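Local atomic coordinates of B-129 (Sulfolobus virus 1, PDB entry 2WBT), a protein that is essential for virus function and folds into two zinc-binding C2H2-type fingers that probably contact DNA. Residues C77-M82 with S115-V120; C103-K108 with K122-C127; H99-P104 with T111-A116. One frame throughout, in Å; residues are numbered along the deposited sequence. Where two conformers were deposited one is given.

Contact 1 (C77-M82 with S115-V120); sequences CPLCLM and SALDHV. With ZN (zinc ion), chain C; ZN (zinc ion), chain D.
The Cys-X-X-Cys turn of the first zinc finger docks on the helix of the second, with P78 and L79 set against A116, L117 and V120 of helix 113-122. L79 touches all three helix residues. Its side chain meets that of L117 at about a right angle, L79 CG and the CD1 branch lying against L117 CD2 (L79 CG 3.7 Å away), while the CD2 branch reaches V120 CG2 at 3.9 Å and A116 CB at 4.2 Å. V120 divides its methyls between the two turn residues: with CG1 anti to the backbone N (chi1 178°), that methyl lies 4.0 Å from P78 CB and CG2 is left to face L79. No hydrogen bond crosses the contact, which is mostly buried, and the side chains that meet are apolar. The backbone bond from L81 N to C77 O, 2.6 Å, closes the turn, and C77 SG and C80 SG bind one zinc ion, whose coordination H93 and E98 complete. H119, on the same helix as the apolar patch, sends NE2 to the second zinc ion at 2.0 Å. Two metal sites are thereby joined through a small hydrophobic core built on the zinc-binding turn between strands 75-76 and 83-84, the hairpin element of a C2H2 ββα finger.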
# COMPACT_ATOMS: atom_id res chain seq x y z
N CYS A 77 3.81 -0.77 16.32
CA CYS A 77 4.44 -2.08 16.27
C CYS A 77 4.01 -2.82 14.99
O CYS A 77 2.81 -2.96 14.74
CB CYS A 77 4.04 -2.91 17.49
SG CYS A 77 4.83 -4.51 17.61
N PRO A 78 4.98 -3.30 14.20
CA PRO A 78 4.63 -3.97 12.94
C PRO A 78 3.84 -5.26 13.14
O PRO A 78 2.99 -5.58 12.31
CB PRO A 78 6.00 -4.27 12.31
CG PRO A 78 6.96 -3.38 13.02
CD PRO A 78 6.43 -3.27 14.40
N LEU A 79 4.11 -5.98 14.22
CA LEU A 79 3.46 -7.27 14.48
C LEU A 79 2.01 -7.13 14.97
O LEU A 79 1.15 -7.89 14.53
CB LEU A 79 4.28 -8.11 15.46
CG LEU A 79 5.74 -8.37 15.08
CD1 LEU A 79 6.41 -9.23 16.14
CD2 LEU A 79 5.86 -9.02 13.71
N CYS A 80 1.74 -6.18 15.86
CA CYS A 80 0.36 -5.98 16.33
C CYS A 80 -0.34 -4.71 15.82
O CYS A 80 -1.56 -4.60 15.93
CB CYS A 80 0.26 -6.06 17.86
SG CYS A 80 1.08 -4.66 18.77
N LEU A 81 0.41 -3.79 15.21
CA LEU A 81 -0.18 -2.56 14.65
C LEU A 81 -0.85 -1.66 15.68
O LEU A 81 -1.81 -0.96 15.36
CB LEU A 81 -1.18 -2.89 13.54
CG LEU A 81 -0.61 -3.56 12.28
CD1 LEU A 81 -1.74 -3.96 11.35
CD2 LEU A 81 0.37 -2.64 11.58
N MET A 82 -0.35 -1.69 16.92
CA MET A 82 -0.89 -0.86 18.00
C MET A 82 0.02 0.34 18.27
O MET A 82 1.24 0.17 18.41
CB MET A 82 -1.08 -1.67 19.29
CG MET A 82 -2.11 -2.81 19.20
SD MET A 82 -3.79 -2.32 18.75
CE MET A 82 -3.79 -2.61 16.99
N SER A 115 12.73 -12.92 15.05
CA SER A 115 12.82 -13.44 13.68
C SER A 115 11.62 -13.00 12.86
O SER A 115 11.73 -12.75 11.65
CB SER A 115 12.92 -14.97 13.68
OG SER A 115 14.01 -15.41 14.47
N ALA A 116 10.46 -12.92 13.51
CA ALA A 116 9.25 -12.37 12.89
C ALA A 116 9.42 -10.89 12.56
O ALA A 116 8.93 -10.42 11.53
CB ALA A 116 8.05 -12.57 13.81
N LEU A 117 10.10 -10.16 13.44
CA LEU A 117 10.40 -8.73 13.21
C LEU A 117 11.31 -8.52 12.00
O LEU A 117 10.98 -7.74 11.10
CB LEU A 117 11.05 -8.09 14.44
CG LEU A 117 10.14 -7.61 15.58
CD1 LEU A 117 10.97 -6.88 16.63
CD2 LEU A 117 9.02 -6.72 15.07
N ASP A 118 12.45 -9.20 12.00
CA ASP A 118 13.42 -9.09 10.90
C ASP A 118 12.76 -9.42 9.57
O ASP A 118 13.05 -8.79 8.55
CB ASP A 118 14.61 -10.03 11.11
CG ASP A 118 15.36 -9.76 12.40
OD1 ASP A 118 15.21 -8.66 12.98
OD2 ASP A 118 16.10 -10.66 12.85
N HIS A 119 11.88 -10.42 9.58
CA HIS A 119 11.15 -10.83 8.37
C HIS A 119 10.23 -9.73 7.85
O HIS A 119 10.25 -9.42 6.65
CB HIS A 119 10.35 -12.11 8.62
CG HIS A 119 9.26 -12.35 7.62
ND1 HIS A 119 9.47 -12.97 6.40
CD2 HIS A 119 7.94 -12.06 7.68
CE1 HIS A 119 8.32 -13.04 5.75
NE2 HIS A 119 7.38 -12.50 6.51
N VAL A 120 9.44 -9.13 8.74
CA VAL A 120 8.50 -8.07 8.34
C VAL A 120 9.24 -6.82 7.82
O VAL A 120 8.68 -6.05 7.05
CB VAL A 120 7.54 -7.70 9.49
CG1 VAL A 120 6.62 -6.56 9.08
CG2 VAL A 120 6.73 -8.91 9.92
ZN ZN C . 3.14 -5.56 18.84
ZN ZN D . 5.44 -11.97 6.12

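Contact 2 (C103-K108 with K122-C127); sequences CPVCKK and KKHNIC. With ZN (zinc ion), chain D.
V105, which lies in the chain between the zinc ligands C103 and C106, lays its side chain over a face of the H124 ring, itself a ligand of the same metal. V105 CB stands 3.8 Å from the ring centroid and only 15° off its normal, a CH-pi contact displaced toward the rim; the two side chains run past each other in opposite directions. C106 meets the ring differently, its CB lying near the ring plane at the edge, 3.6 Å from H124 NE2, whereas C103 SG approaches obliquely. C103, C106 and H124 converge on one zinc ion, bound by C103 SG at 2.3 Å, C106 SG at 2.1 Å and H124 NE2 at 2.2 Å. The turn also serves the sulfur of C103: V105 N donates to C103 SG over 3.5 Å at 153°, and C106 N adds a weak bond to the same atom, which would probably temper the negative charge of a thiolate. C103 O in turn takes the backbone bond of K107 N, 2.9 Å long. H119 from helix 113-122 supplies the fourth ligand, its ring meeting that of H124 steeply. Beyond the helix, I126 pairs its backbone with V120, and C127 forms a disulfide with C121. V105 and I126 both rest on Y62 of helix 60-72, so the second finger lies against that helix as well as its own.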
# COMPACT_ATOMS: atom_id res chain seq x y z
N CYS A 103 3.85 -13.60 10.97
CA CYS A 103 3.90 -12.30 10.29
C CYS A 103 2.49 -11.87 9.89
O CYS A 103 1.82 -12.61 9.15
CB CYS A 103 4.82 -12.37 9.06
SG CYS A 103 4.73 -10.91 7.99
N PRO A 104 2.04 -10.68 10.36
CA PRO A 104 0.66 -10.23 10.13
C PRO A 104 0.32 -10.07 8.65
O PRO A 104 -0.85 -9.97 8.29
CB PRO A 104 0.62 -8.86 10.83
CG PRO A 104 2.02 -8.41 10.86
CD PRO A 104 2.81 -9.66 11.10
N VAL A 105 1.35 -10.05 7.81
CA VAL A 105 1.21 -9.81 6.37
C VAL A 105 1.12 -11.11 5.58
O VAL A 105 0.12 -11.36 4.91
CB VAL A 105 2.40 -8.97 5.84
CG1 VAL A 105 2.14 -8.55 4.40
CG2 VAL A 105 2.63 -7.75 6.72
N CYS A 106 2.16 -11.94 5.67
CA CYS A 106 2.27 -13.16 4.84
C CYS A 106 1.93 -14.47 5.55
O CYS A 106 1.76 -15.49 4.90
CB CYS A 106 3.68 -13.27 4.24
SG CYS A 106 4.92 -13.90 5.38
N LYS A 107 1.85 -14.43 6.88
CA LYS A 107 1.41 -15.59 7.68
C LYS A 107 2.46 -16.70 7.80
O LYS A 107 2.12 -17.86 8.08
CB LYS A 107 0.10 -16.17 7.12
CG LYS A 107 -1.02 -15.17 7.12
CD LYS A 107 -1.56 -14.97 8.52
CE LYS A 107 -2.23 -13.62 8.68
NZ LYS A 107 -3.22 -13.63 9.79
N LYS A 108 3.72 -16.33 7.62
CA LYS A 108 4.84 -17.24 7.77
C LYS A 108 5.24 -17.30 9.25
O LYS A 108 5.15 -16.28 9.95
CB LYS A 108 6.01 -16.74 6.93
CG LYS A 108 7.18 -17.67 6.87
CD LYS A 108 8.36 -17.01 6.20
CE LYS A 108 9.62 -17.64 6.65
NZ LYS A 108 10.80 -17.11 5.90
N LYS A 122 12.59 -7.14 6.39
CA LYS A 122 13.36 -7.58 5.22
C LYS A 122 12.52 -7.86 3.99
O LYS A 122 12.91 -7.50 2.88
CB LYS A 122 14.18 -8.82 5.54
CG LYS A 122 15.49 -8.54 6.27
CD LYS A 122 16.30 -9.81 6.52
CE LYS A 122 15.44 -11.06 6.75
NZ LYS A 122 16.19 -12.14 7.45
N LYS A 123 11.38 -8.52 4.17
CA LYS A 123 10.54 -8.94 3.04
C LYS A 123 9.20 -8.20 2.91
O LYS A 123 8.46 -8.45 1.96
CB LYS A 123 10.33 -10.45 3.06
CG LYS A 123 11.46 -11.20 2.35
CD LYS A 123 11.56 -12.65 2.76
CE LYS A 123 10.47 -13.50 2.14
NZ LYS A 123 10.64 -14.93 2.51
N HIS A 124 8.89 -7.31 3.85
CA HIS A 124 7.71 -6.43 3.72
C HIS A 124 8.04 -4.96 3.89
O HIS A 124 7.19 -4.09 3.66
CB HIS A 124 6.62 -6.86 4.69
CG HIS A 124 6.23 -8.30 4.52
ND1 HIS A 124 5.37 -8.72 3.53
CD2 HIS A 124 6.59 -9.41 5.20
CE1 HIS A 124 5.22 -10.02 3.61
NE2 HIS A 124 5.95 -10.47 4.62
N ASN A 125 9.29 -4.70 4.28
CA ASN A 125 9.85 -3.36 4.39
C ASN A 125 9.17 -2.47 5.41
O ASN A 125 9.11 -1.25 5.23
CB ASN A 125 9.86 -2.69 3.02
CG ASN A 125 11.17 -1.99 2.73
OD1 ASN A 125 11.68 -2.08 1.61
ND2 ASN A 125 11.72 -1.31 3.73
N ILE A 126 8.67 -3.07 6.48
CA ILE A 126 8.09 -2.30 7.57
C ILE A 126 8.97 -2.52 8.79
O ILE A 126 8.99 -3.60 9.38
CB ILE A 126 6.63 -2.68 7.83
CG1 ILE A 126 5.81 -2.37 6.58
CG2 ILE A 126 6.09 -1.93 9.04
CD1 ILE A 126 4.32 -2.58 6.75
N CYS A 127 9.70 -1.46 9.16
CA CYS A 127 10.85 -1.57 10.03
C CYS A 127 10.77 -0.59 11.20
O CYS A 127 10.25 0.51 11.05
CB CYS A 127 12.13 -1.30 9.23
SG CYS A 127 12.28 -2.31 7.73
ZN ZN D . 5.44 -11.97 6.12

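Contact 3 (H99-P104 with T111-A116); sequences HTKVCP and TSTDSA. With ZN (zinc ion), chain D.
S112 OG is gripped twice by S115, receiving S115 N at 3.2 Å with an N-H...O angle of 146° and lying 2.7 Å from the hydroxyl S115 OG, while the backbone of S112 is brushed by the lysine of the facing segment, K101. S112 is the N-cap of helix 113-122; its side chain puts OG between its own backbone N and carbonyl carbon (chi1 57°), where OG accepts the capping bond from S115 N. S112 O also accepts the backbone bond of A116 N.

K101 folds back on its own segment. A bend at chi2 brings CD alongside the residues that lead into the helix, K101 CD lying 3.8 Å from S112 C and CE 3.4 Å from T111 O; a second bend, at chi4, turns NZ back to H99 O, a bond of 2.6 Å whose donor is tilted 33° from the carbonyl plane. Segment 99-104 is the junction of the two C2H2-type fingers, running from the end of the first to the first cysteine of the second, and it lies against the N-terminal end of the helix that goes on to supply H119 to the second zinc ion; C103, farther along the same segment, binds that ion.

T113, the first residue of the helix, points its side chain into the junction and crosses K101 obliquely. Its CA makes a CA-H...O contact with T100 O at 3.5 Å, and its methyl, CG2, is turned to the same carbonyl. The other branch, OG1, is hydrogen-bonded to E98 O. E98 is a ligand of the first zinc ion and also accepts from T100 N through OE2, which ties both the junction and the helix start to the first metal site. One turn along, A116 CB sits 4.0 Å from T100 O and equally far from K101 O, a methyl resting on two consecutive carbonyls.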
# COMPACT_ATOMS: atom_id res chain seq x y z
N HIS A 99 4.76 -11.09 21.61
CA HIS A 99 5.07 -12.52 21.55
C HIS A 99 4.60 -13.26 20.29
O HIS A 99 4.71 -14.49 20.22
CB HIS A 99 4.49 -13.24 22.77
CG HIS A 99 4.98 -12.70 24.08
ND1 HIS A 99 6.31 -12.70 24.43
CD2 HIS A 99 4.31 -12.16 25.12
CE1 HIS A 99 6.44 -12.17 25.63
NE2 HIS A 99 5.24 -11.84 26.08
N THR A 100 4.09 -12.54 19.29
CA THR A 100 3.60 -13.20 18.07
C THR A 100 4.74 -13.76 17.22
O THR A 100 5.76 -13.10 17.02
CB THR A 100 2.75 -12.25 17.19
OG1 THR A 100 2.12 -13.01 16.14
CG2 THR A 100 3.61 -11.17 16.56
N LYS A 101 4.56 -14.99 16.74
CA LYS A 101 5.53 -15.64 15.86
C LYS A 101 5.11 -15.59 14.40
O LYS A 101 5.91 -15.92 13.52
CB LYS A 101 5.73 -17.11 16.26
CG LYS A 101 5.97 -17.35 17.74
CD LYS A 101 7.35 -16.88 18.17
CE LYS A 101 7.55 -17.08 19.66
NZ LYS A 101 6.62 -16.28 20.49
N VAL A 102 3.87 -15.19 14.13
CA VAL A 102 3.36 -15.13 12.76
C VAL A 102 3.44 -13.71 12.22
O VAL A 102 3.13 -12.75 12.93
CB VAL A 102 1.89 -15.61 12.68
CG1 VAL A 102 1.50 -15.85 11.23
CG2 VAL A 102 1.69 -16.88 13.50
N CYS A 103 3.85 -13.60 10.97
CA CYS A 103 3.90 -12.30 10.29
C CYS A 103 2.49 -11.87 9.89
O CYS A 103 1.82 -12.61 9.15
CB CYS A 103 4.82 -12.37 9.06
SG CYS A 103 4.73 -10.91 7.99
N PRO A 104 2.04 -10.68 10.36
CA PRO A 104 0.66 -10.23 10.13
C PRO A 104 0.32 -10.07 8.65
O PRO A 104 -0.85 -9.97 8.29
CB PRO A 104 0.62 -8.86 10.83
CG PRO A 104 2.02 -8.41 10.86
CD PRO A 104 2.81 -9.66 11.10
N THR A 111 10.68 -19.08 14.93
CA THR A 111 11.14 -19.53 16.25
C THR A 111 10.89 -18.45 17.30
O THR A 111 10.28 -18.70 18.34
CB THR A 111 12.65 -19.84 16.23
OG1 THR A 111 12.93 -20.82 15.23
CG2 THR A 111 13.11 -20.36 17.59
N SER A 112 11.38 -17.25 17.00
CA SER A 112 11.29 -16.10 17.90
C SER A 112 10.49 -14.99 17.24
O SER A 112 10.35 -14.95 16.02
CB SER A 112 12.70 -15.60 18.23
OG SER A 112 13.41 -15.26 17.06
N THR A 113 9.96 -14.08 18.06
CA THR A 113 9.24 -12.91 17.55
C THR A 113 10.23 -11.89 16.96
O THR A 113 9.84 -11.04 16.15
CB THR A 113 8.36 -12.24 18.63
OG1 THR A 113 9.16 -11.40 19.47
CG2 THR A 113 7.65 -13.28 19.47
N ASP A 114 11.49 -11.98 17.37
CA ASP A 114 12.57 -11.18 16.76
C ASP A 114 12.85 -11.62 15.32
O ASP A 114 13.19 -10.79 14.47
CB ASP A 114 13.85 -11.26 17.60
CG ASP A 114 13.79 -10.39 18.85
OD1 ASP A 114 13.91 -10.93 19.96
OD2 ASP A 114 13.61 -9.16 18.71
N SER A 115 12.73 -12.92 15.05
CA SER A 115 12.82 -13.44 13.68
C SER A 115 11.62 -13.00 12.86
O SER A 115 11.73 -12.75 11.65
CB SER A 115 12.92 -14.97 13.68
OG SER A 115 14.01 -15.41 14.47
N ALA A 116 10.46 -12.92 13.51
CA ALA A 116 9.25 -12.37 12.89
C ALA A 116 9.42 -10.89 12.56
O ALA A 116 8.93 -10.42 11.53
CB ALA A 116 8.05 -12.57 13.81
ZN ZN D . 5.44 -11.97 6.12

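Contacts 1 and 3 both rest on helix 113-122 where the two fingers meet: contact 1 is buried and made by apolar side-chain packing, contact 3 lies at the surface and is dominated by backbone carbonyls, a helix cap and a lysine. A116 serves both, facing L79 in one and the carbonyls of segment 99-104 in the other. Contact 2, partly buried, stays within the second finger and its C-terminal extension and takes its character from metal coordination. It shares C103 and P104 with contact 3 and the second zinc ion with both others. Between contacts 1 and 2, P78 O packs on P104 CG, bringing the two Cys-X-X-Cys turns together.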